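Local coordinates for protein AgaA (Rhizobium radiobacter, PDB 6HLX) that binds the opine agropinic acid in the periplasm and probably delivers it to an ABC transporter for import into the bacterium, at residues D16-Q20 and K95-R99; K29-G35 and P134-V139; G378-T384 and F471-Q475. All blocks are in the same frame, centred on the assembly; numbering follows the deposited sequence.

Contact 1 of 3, residues D16-Q20 and K95-R99. With EDO (1,2-ethanediol), chain B.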
loop_
_atom_site.group_PDB
_atom_site.type_symbol
_atom_site.label_atom_id
_atom_site.label_comp_id
_atom_site.label_asym_id
_atom_site.label_seq_id
_atom_site.Cartn_x
_atom_site.Cartn_y
_atom_site.Cartn_z
ATOM N N ASP A 16 -2.275 4.214 -14.374
ATOM C CA ASP A 16 -3.676 4.650 -14.206
ATOM C C ASP A 16 -3.822 5.046 -12.719
ATOM O O ASP A 16 -3.533 4.246 -11.826
ATOM C CB ASP A 16 -4.655 3.530 -14.625
ATOM C CG ASP A 16 -6.117 3.901 -14.495
ATOM O OD1 ASP A 16 -6.443 4.739 -13.632
ATOM O OD2 ASP A 16 -6.940 3.316 -15.220
ATOM N N THR A 17 -4.118 6.327 -12.460
ATOM C CA THR A 17 -4.006 6.818 -11.082
ATOM C C THR A 17 -4.840 6.078 -10.067
ATOM O O THR A 17 -4.344 5.864 -8.954
ATOM C CB THR A 17 -4.243 8.326 -10.964
ATOM O OG1 THR A 17 -5.617 8.626 -11.239
ATOM C CG2 THR A 17 -3.296 9.142 -11.905
ATOM N N VAL A 18 -6.073 5.674 -10.435
ATOM C CA VAL A 18 -7.027 5.088 -9.478
ATOM C C VAL A 18 -6.693 3.623 -9.105
ATOM O O VAL A 18 -7.221 3.110 -8.107
ATOM C CB VAL A 18 -8.496 5.238 -9.939
ATOM C CG1 VAL A 18 -8.857 6.699 -10.201
ATOM C CG2 VAL A 18 -8.801 4.360 -11.154
ATOM N N VAL A 19 -5.869 2.955 -9.941
ATOM C CA VAL A 19 -5.462 1.563 -9.727
ATOM C C VAL A 19 -4.270 1.523 -8.809
ATOM O O VAL A 19 -3.348 2.334 -8.966
ATOM C CB VAL A 19 -5.138 0.879 -11.091
ATOM C CG1 VAL A 19 -4.657 -0.554 -10.910
ATOM C CG2 VAL A 19 -6.340 0.933 -12.018
ATOM N N GLN A 20 -4.263 0.555 -7.881
ATOM C CA GLN A 20 -3.141 0.351 -6.956
ATOM C C GLN A 20 -2.385 -0.878 -7.514
ATOM O O GLN A 20 -2.792 -2.023 -7.241
ATOM C CB GLN A 20 -3.681 0.072 -5.533
ATOM C CG GLN A 20 -2.688 0.366 -4.397
ATOM C CD GLN A 20 -1.338 -0.280 -4.533
ATOM O OE1 GLN A 20 -0.549 0.082 -5.413
ATOM N NE2 GLN A 20 -1.021 -1.213 -3.649
ATOM N N LYS A 95 -12.562 0.779 -12.062
ATOM C CA LYS A 95 -11.533 -0.088 -11.491
ATOM C C LYS A 95 -10.748 0.551 -10.318
ATOM O O LYS A 95 -9.678 0.048 -9.977
ATOM C CB LYS A 95 -10.587 -0.600 -12.603
ATOM C CG LYS A 95 -9.877 0.465 -13.423
ATOM C CD LYS A 95 -9.258 -0.169 -14.671
ATOM C CE LYS A 95 -9.127 0.803 -15.812
ATOM N NZ LYS A 95 -8.824 0.107 -17.094
ATOM N N ALA A 96 -11.277 1.620 -9.681
ATOM C CA ALA A 96 -10.552 2.248 -8.570
ATOM C C ALA A 96 -10.376 1.268 -7.428
ATOM O O ALA A 96 -11.363 0.693 -6.936
ATOM C CB ALA A 96 -11.290 3.484 -8.084
ATOM N N SER A 97 -9.119 1.088 -6.988
ATOM C CA SER A 97 -8.817 0.143 -5.906
ATOM C C SER A 97 -9.397 0.540 -4.544
ATOM O O SER A 97 -9.613 -0.356 -3.710
ATOM C CB SER A 97 -7.306 -0.052 -5.780
ATOM O OG SER A 97 -6.766 -0.488 -7.021
ATOM N N PHE A 98 -9.573 1.870 -4.291
ATOM C CA PHE A 98 -10.040 2.353 -2.994
ATOM C C PHE A 98 -11.428 2.935 -3.053
ATOM O O PHE A 98 -11.798 3.754 -2.203
ATOM C CB PHE A 98 -9.025 3.327 -2.375
ATOM C CG PHE A 98 -7.720 2.633 -2.055
ATOM C CD1 PHE A 98 -7.583 1.875 -0.889
ATOM C CD2 PHE A 98 -6.643 2.699 -2.939
ATOM C CE1 PHE A 98 -6.386 1.208 -0.602
ATOM C CE2 PHE A 98 -5.446 2.023 -2.661
ATOM C CZ PHE A 98 -5.334 1.265 -1.501
ATOM N N ARG A 99 -12.220 2.475 -4.024
ATOM C CA ARG A 99 -13.608 2.948 -4.147
ATOM C C ARG A 99 -14.392 2.729 -2.818
ATOM O O ARG A 99 -15.148 3.603 -2.403
ATOM C CB ARG A 99 -14.324 2.199 -5.296
ATOM C CG ARG A 99 -15.839 2.450 -5.325
ATOM C CD ARG A 99 -16.478 2.011 -6.619
ATOM N NE ARG A 99 -16.271 0.587 -6.912
ATOM C CZ ARG A 99 -17.104 -0.394 -6.551
ATOM N NH1 ARG A 99 -18.192 -0.126 -5.841
ATOM N NH2 ARG A 99 -16.855 -1.649 -6.908
HETATM C C1 EDO B . -13.227 3.381 -16.225
HETATM O O1 EDO B . -14.462 2.854 -16.682
HETATM C C2 EDO B . -12.571 2.363 -15.284
HETATM O O2 EDO B . -12.039 3.052 -14.163
HETATM O O HOH W 1 -8.715 4.109 -5.868
#

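Contact 2 of 3, residues K29-G35 and P134-V139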
loop_
_atom_site.group_PDB
_atom_site.type_symbol
_atom_site.label_atom_id
_atom_site.label_comp_id
_atom_site.label_asym_id
_atom_site.label_seq_id
_atom_site.Cartn_x
_atom_site.Cartn_y
_atom_site.Cartn_z
ATOM N N LYS A 29 4.050 7.248 -9.740
ATOM C CA LYS A 29 2.887 8.160 -9.614
ATOM C C LYS A 29 3.165 9.305 -8.639
ATOM O O LYS A 29 2.738 10.428 -8.888
ATOM C CB LYS A 29 1.642 7.414 -9.111
ATOM C CG LYS A 29 0.988 6.591 -10.214
ATOM C CD LYS A 29 -0.447 6.137 -9.882
ATOM C CE LYS A 29 -0.513 5.266 -8.624
ATOM N NZ LYS A 29 -1.840 4.586 -8.494
ATOM N N LEU A 30 3.895 9.028 -7.548
ATOM C CA LEU A 30 4.160 10.045 -6.521
ATOM C C LEU A 30 5.220 11.085 -6.938
ATOM O O LEU A 30 5.371 12.114 -6.279
ATOM C CB LEU A 30 4.469 9.393 -5.170
ATOM C CG LEU A 30 3.280 8.622 -4.585
ATOM C CD1 LEU A 30 3.723 7.741 -3.447
ATOM C CD2 LEU A 30 2.113 9.565 -4.179
ATOM N N ALA A 31 5.873 10.860 -8.074
ATOM C CA ALA A 31 6.784 11.854 -8.639
ATOM C C ALA A 31 5.984 12.810 -9.540
ATOM O O ALA A 31 6.328 13.980 -9.645
ATOM C CB ALA A 31 7.849 11.147 -9.484
ATOM N N ILE A 32 4.975 12.291 -10.245
ATOM C CA ILE A 32 4.230 13.031 -11.279
ATOM C C ILE A 32 2.919 13.632 -10.788
ATOM O O ILE A 32 2.390 14.516 -11.460
ATOM C CB ILE A 32 3.946 12.008 -12.425
ATOM C CG1 ILE A 32 5.265 11.585 -13.125
ATOM C CG2 ILE A 32 2.884 12.488 -13.456
ATOM C CD1 ILE A 32 5.034 10.180 -13.921
ATOM N N HIS A 33 2.353 13.094 -9.705
ATOM C CA HIS A 33 1.011 13.502 -9.292
ATOM C C HIS A 33 0.922 14.053 -7.889
ATOM O O HIS A 33 1.746 13.725 -7.046
ATOM C CB HIS A 33 0.064 12.280 -9.395
ATOM C CG HIS A 33 -0.194 11.823 -10.802
ATOM N ND1 HIS A 33 -0.903 12.600 -11.692
ATOM C CD2 HIS A 33 0.130 10.650 -11.401
ATOM C CE1 HIS A 33 -0.959 11.903 -12.814
ATOM N NE2 HIS A 33 -0.354 10.712 -12.678
ATOM N N ARG A 34 -0.180 14.785 -7.616
ATOM C CA ARG A 34 -0.505 15.320 -6.304
ATOM C C ARG A 34 -2.011 15.227 -6.098
ATOM O O ARG A 34 -2.772 15.334 -7.063
ATOM C CB ARG A 34 -0.053 16.801 -6.198
ATOM C CG ARG A 34 1.461 16.992 -5.970
ATOM C CD ARG A 34 1.881 16.436 -4.615
ATOM N NE ARG A 34 3.323 16.510 -4.343
ATOM C CZ ARG A 34 4.213 15.575 -4.673
ATOM N NH1 ARG A 34 3.838 14.502 -5.369
ATOM N NH2 ARG A 34 5.484 15.716 -4.331
ATOM N N GLY A 35 -2.419 15.069 -4.837
ATOM C CA GLY A 35 -3.832 15.103 -4.456
ATOM C C GLY A 35 -4.168 16.415 -3.784
ATOM O O GLY A 35 -3.345 17.344 -3.767
ATOM N N PRO A 134 -2.019 7.586 -2.846
ATOM C CA PRO A 134 -1.439 7.843 -4.186
ATOM C C PRO A 134 -2.529 7.669 -5.269
ATOM O O PRO A 134 -2.425 8.236 -6.364
ATOM C CB PRO A 134 -0.389 6.727 -4.318
ATOM C CG PRO A 134 0.035 6.446 -2.833
ATOM C CD PRO A 134 -1.306 6.497 -2.129
ATOM N N GLU A 135 -3.591 6.882 -4.950
ATOM C CA GLU A 135 -4.677 6.625 -5.913
ATOM C C GLU A 135 -5.751 7.733 -5.912
ATOM O O GLU A 135 -6.677 7.680 -6.742
ATOM C CB GLU A 135 -5.304 5.215 -5.669
ATOM C CG GLU A 135 -4.352 4.059 -6.013
ATOM C CD GLU A 135 -3.067 3.975 -5.195
ATOM O OE1 GLU A 135 -3.131 4.141 -3.955
ATOM O OE2 GLU A 135 -1.987 3.763 -5.797
ATOM N N SER A 136 -5.655 8.706 -4.977
ATOM C CA SER A 136 -6.629 9.817 -4.854
ATOM C C SER A 136 -6.090 11.134 -5.486
ATOM O O SER A 136 -6.663 12.214 -5.304
ATOM C CB SER A 136 -7.002 10.050 -3.382
ATOM O OG SER A 136 -7.619 8.882 -2.857
ATOM N N VAL A 137 -5.015 11.030 -6.283
ATOM C CA VAL A 137 -4.405 12.201 -6.930
ATOM C C VAL A 137 -5.359 12.785 -7.956
ATOM O O VAL A 137 -6.246 12.076 -8.440
ATOM C CB VAL A 137 -3.014 11.874 -7.531
ATOM C CG1 VAL A 137 -2.028 11.513 -6.411
ATOM C CG2 VAL A 137 -3.114 10.748 -8.553
ATOM N N ILE A 138 -5.166 14.071 -8.286
ATOM C CA ILE A 138 -6.051 14.805 -9.197
ATOM C C ILE A 138 -5.471 14.917 -10.588
ATOM O O ILE A 138 -4.317 15.314 -10.746
ATOM C CB ILE A 138 -6.382 16.234 -8.631
ATOM C CG1 ILE A 138 -6.877 16.214 -7.147
ATOM C CG2 ILE A 138 -7.379 17.001 -9.540
ATOM C CD1 ILE A 138 -8.088 15.255 -6.897
ATOM N N VAL A 139 -6.295 14.627 -11.592
ATOM C CA VAL A 139 -5.905 14.758 -12.999
ATOM C C VAL A 139 -6.904 15.714 -13.688
ATOM O O VAL A 139 -7.959 16.010 -13.108
ATOM C CB VAL A 139 -5.762 13.386 -13.727
ATOM C CG1 VAL A 139 -4.688 12.532 -13.061
ATOM C CG2 VAL A 139 -7.090 12.651 -13.792
HETATM O O HOH W 2 -1.630 14.975 -10.353
#

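Contact 3 of 3, residues G378-T384 and F471-Q475. With G9Z (agropinic acid), chain E.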
loop_
_atom_site.group_PDB
_atom_site.type_symbol
_atom_site.label_atom_id
_atom_site.label_comp_id
_atom_site.label_asym_id
_atom_site.label_seq_id
_atom_site.Cartn_x
_atom_site.Cartn_y
_atom_site.Cartn_z
ATOM N N GLY A 378 1.753 -9.139 1.788
ATOM C CA GLY A 378 2.896 -8.312 2.175
ATOM C C GLY A 378 2.362 -6.901 2.099
ATOM O O GLY A 378 2.163 -6.386 1.000
ATOM N N SER A 379 1.966 -6.307 3.238
ATOM C CA SER A 379 1.241 -5.038 3.142
ATOM C C SER A 379 1.304 -4.208 4.398
ATOM O O SER A 379 2.137 -4.469 5.266
ATOM C CB SER A 379 -0.212 -5.281 2.721
ATOM O OG SER A 379 -0.760 -4.106 2.127
ATOM N N LEU A 380 0.482 -3.156 4.458
ATOM C CA LEU A 380 0.496 -2.231 5.610
ATOM C C LEU A 380 -0.792 -1.444 5.591
ATOM O O LEU A 380 -1.564 -1.557 4.622
ATOM C CB LEU A 380 1.718 -1.287 5.513
ATOM C CG LEU A 380 2.196 -0.844 4.123
ATOM C CD1 LEU A 380 1.166 0.051 3.404
ATOM C CD2 LEU A 380 3.531 -0.093 4.233
ATOM N N GLY A 381 -1.058 -0.708 6.661
ATOM C CA GLY A 381 -2.238 0.149 6.680
ATOM C C GLY A 381 -2.016 1.246 5.650
ATOM O O GLY A 381 -0.919 1.813 5.546
ATOM N N GLU A 382 -3.025 1.495 4.827
ATOM C CA GLU A 382 -2.875 2.462 3.708
ATOM C C GLU A 382 -2.942 3.922 4.138
ATOM O O GLU A 382 -2.608 4.813 3.362
ATOM C CB GLU A 382 -3.895 2.161 2.610
ATOM C CG GLU A 382 -3.723 0.770 1.991
ATOM C CD GLU A 382 -2.516 0.577 1.076
ATOM O OE1 GLU A 382 -1.735 1.534 0.835
ATOM O OE2 GLU A 382 -2.349 -0.574 0.616
ATOM N N ILE A 383 -3.380 4.166 5.372
ATOM C CA ILE A 383 -3.448 5.485 5.995
ATOM C C ILE A 383 -2.920 5.345 7.429
ATOM O O ILE A 383 -2.869 4.230 7.954
ATOM C CB ILE A 383 -4.890 6.078 5.994
ATOM C CG1 ILE A 383 -5.887 5.174 6.751
ATOM C CG2 ILE A 383 -5.346 6.393 4.537
ATOM C CD1 ILE A 383 -7.193 5.890 7.125
ATOM N N THR A 384 -2.546 6.463 8.053
ATOM C CA THR A 384 -2.018 6.405 9.410
ATOM C C THR A 384 -3.089 6.732 10.475
ATOM O O THR A 384 -2.743 7.156 11.566
ATOM C CB THR A 384 -0.777 7.276 9.558
ATOM O OG1 THR A 384 -1.162 8.612 9.260
ATOM C CG2 THR A 384 0.350 6.837 8.640
ATOM N N PHE A 471 3.879 2.783 8.472
ATOM C CA PHE A 471 2.984 2.425 7.358
ATOM C C PHE A 471 3.136 3.293 6.106
ATOM O O PHE A 471 2.530 2.975 5.075
ATOM C CB PHE A 471 1.515 2.474 7.842
ATOM C CG PHE A 471 1.011 1.286 8.621
ATOM C CD1 PHE A 471 1.770 0.118 8.726
ATOM C CD2 PHE A 471 -0.225 1.334 9.268
ATOM C CE1 PHE A 471 1.269 -1.003 9.417
ATOM C CE2 PHE A 471 -0.713 0.221 9.970
ATOM C CZ PHE A 471 0.029 -0.941 10.025
ATOM N N LEU A 472 3.899 4.391 6.172
ATOM C CA LEU A 472 4.057 5.272 5.003
ATOM C C LEU A 472 5.201 4.862 4.091
ATOM O O LEU A 472 5.448 5.542 3.080
ATOM C CB LEU A 472 4.253 6.736 5.444
ATOM C CG LEU A 472 3.061 7.351 6.144
ATOM C CD1 LEU A 472 3.396 8.702 6.642
ATOM C CD2 LEU A 472 1.864 7.419 5.209
ATOM N N THR A 473 5.907 3.750 4.407
ATOM C CA THR A 473 7.084 3.380 3.594
ATOM C C THR A 473 6.783 3.228 2.093
ATOM O O THR A 473 7.613 3.651 1.276
ATOM C CB THR A 473 7.820 2.152 4.156
ATOM O OG1 THR A 473 8.997 1.896 3.364
ATOM C CG2 THR A 473 6.937 0.895 4.208
ATOM N N PHE A 474 5.620 2.680 1.715
ATOM C CA PHE A 474 5.311 2.508 0.282
ATOM C C PHE A 474 5.058 3.839 -0.466
ATOM O O PHE A 474 4.954 3.835 -1.699
ATOM C CB PHE A 474 4.152 1.533 0.061
ATOM C CG PHE A 474 4.379 0.090 0.465
ATOM C CD1 PHE A 474 5.667 -0.400 0.697
ATOM C CD2 PHE A 474 3.310 -0.799 0.557
ATOM C CE1 PHE A 474 5.875 -1.748 1.025
ATOM C CE2 PHE A 474 3.519 -2.143 0.918
ATOM C CZ PHE A 474 4.795 -2.606 1.149
ATOM N N GLN A 475 4.916 4.954 0.295
ATOM C CA GLN A 475 4.715 6.293 -0.284
ATOM C C GLN A 475 6.018 7.086 -0.319
ATOM O O GLN A 475 5.992 8.283 -0.630
ATOM C CB GLN A 475 3.653 7.078 0.498
ATOM C CG GLN A 475 2.278 6.405 0.428
ATOM C CD GLN A 475 1.203 7.319 0.945
ATOM O OE1 GLN A 475 1.410 8.519 1.065
ATOM N NE2 GLN A 475 0.042 6.758 1.259
HETATM O OAM G9Z E . 3.979 -4.001 -4.588
HETATM C CAB G9Z E . 4.410 -4.973 -3.952
HETATM C CAC G9Z E . 5.421 -5.821 -4.448
HETATM C CB G9Z E . 5.673 -6.887 -3.337
HETATM C CA G9Z E . 4.588 -6.643 -2.302
HETATM C C G9Z E . 5.145 -6.524 -0.989
HETATM O O G9Z E . 5.583 -5.401 -0.615
HETATM N N G9Z E . 3.888 -5.410 -2.791
HETATM C CAG G9Z E . 2.810 -4.682 -2.018
HETATM C CAH G9Z E . 1.463 -5.386 -2.191
HETATM O OAP G9Z E . 1.598 -6.682 -1.607
HETATM C CAI G9Z E . 0.311 -4.633 -1.519
HETATM O OAQ G9Z E . 0.448 -3.216 -1.797
HETATM C CAJ G9Z E . -1.079 -5.082 -2.084
HETATM O OAR G9Z E . -2.125 -4.342 -1.427
HETATM C CAK G9Z E . -1.384 -6.599 -2.039
HETATM O OAT G9Z E . -2.550 -6.878 -2.840
HETATM C CAL G9Z E . -1.537 -7.132 -0.607
HETATM O OAS G9Z E . -1.685 -8.569 -0.629
HETATM O OXT G9Z E . 5.202 -7.563 -0.277
HETATM O O HOH W 3 0.056 4.190 4.556
HETATM O O HOH W 4 -2.903 7.441 2.049
HETATM O O HOH W 5 -0.208 3.778 1.737
#

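Contact 1 of 3, residues D16-Q20 and K95-R99
Lys95 lays its extended side chain along residues 16-19. Its CG packs 3.8 Å from Val19 CG2 and its CE lies 3.4 Å from Asp16 OD2, while Lys95 NZ stays 4.2 Å from Asp16 OD2, beyond salt-bridge range; that carboxylate pairs with Arg88 of helix 79-90. Ala96 follows with its CB 3.8 Å from Val18 CB, and its CA gives a CA-H...O contact to Val18 O at 3.5 Å. Here two type I beta turns, Asp16 to Val19 and Ala96 to Arg99, lie against each other, joining the loop before helix 23-32 to the loop that leads into helix 99-102. Ser97 binds twice: Ser97 N donates to Val18 O at 3.0 Å, and Ser97 OG accepts from Gln20 N at 2.8 Å. At the N-cap of the helix, Phe98 reaches Val18 O through water 1, bonded at 2.9 Å to both Phe98 N and Val18 O. The edge of its ring, at CE2, lies 3.7 Å from CG of Gln20, a residue of the agropinic acid pocket.

Contact 2 of 3, residues K29-G35 and P134-V139
Near the end of helix 23-32, Lys29 directs its amino group to Glu135, forming a salt bridge of 2.8 Å between NZ and OE2. Thr17 O and Val19 O also accept from this ammonium, and Arg26, on the same helix, binds the other carboxylate oxygen of Glu135. One residue on, Leu30 places CD2 3.8 Å from Pro134 CB, an apolar contact. The helix ends before His33, whose CB packs 3.6 Å from Val137 CB and whose CE1 lies 3.8 Å from Val139 CG1. This helix C-terminus thus packs on the loop linking helices 127-131 and 141-146. Just past it, water 2 bridges the segments, 2.8 Å from His33 ND1, 3.1 Å from Arg34 N and 2.7 Å from Ile138 O. Arg34 turns its side chain back, NH1 donating to Leu30 O (3.0 Å) and His33 O (2.8 Å), while Arg34 O accepts a nearly straight hydrogen bond from Ile138 N at 3.0 Å. Gly35 CA lies 3.9 Å from Val137 CA.

Contact 3 of 3, residues G378-T384 and F471-Q475
The agropinic acid pocket is bordered here by the end of strand 374-379 and by a 3-10 segment close to the C-terminus; Gly378, Ser379 and Phe474 all belong to it. Gly378 O accepts a 2.7 Å hydrogen bond from the ligand hydroxyl OAP. An ideal CB on Gly378 would come within 2.1 Å of ligand OXT, so a side chain at this position would collide with the opine as bound. Phe474 approaches from the other segment, its CZ 3.4 Å from ligand O. Behind this surface, Leu380 wedges between two phenylalanines. Its CD2 sits over the face of the Phe474 ring in a CH-pi contact, 3.8 Å from the centroid, and its CB packs 3.5 Å from Phe471 CD1. Leu380 CD2 also meets Thr473 CG2 at 3.5 Å. The face of Phe471 receives Gly381 CA, 3.8 Å from the ring centroid; an ideal CB on Gly381 would clash with Phe471 CD2.

No direct hydrogen bond joins the segments, and water supplies the polar links. Water 3 lies 2.8 Å from both Gly381 O and Phe471 O; water 4 connects Glu382 O (3.0 Å) with Gln475 NE2 (3.1 Å). Water 5 lies 3.0 Å from Gln475 NE2 and 2.9 Å from Glu382 OE1, an oxygen that also forms a salt bridge with Arg26. Thr384 CG2 extends the apolar packing to Leu472 CG, at 3.7 Å. Burying the ligand in a cleft between two lobes is typical of periplasmic solute-binding proteins, here of family 5.

In the fold
All three contacts are largely buried, but the centre of contact 3 lies about 5 Å from the centre of the chain, those of contacts 1 and 2 about 12 and 14 Å. Contact 1 alone has an exposed edge, at Lys95. Contact 1 holds the loop entering helix 23-32 and contact 2 the end of that helix; they alternate along the sequence and interlock, Lys29 NZ making a probable hydrogen bond to Thr17 O at 2.8 Å. Contact 3 follows both, yet Leu30 CD1 packs 3.6 Å from Gln475 CA. Direct backbone hydrogen bonding features in contacts 1 and 2, with a salt bridge in contact 2, whereas contact 3 relies on aromatic packing and water beside the ligand.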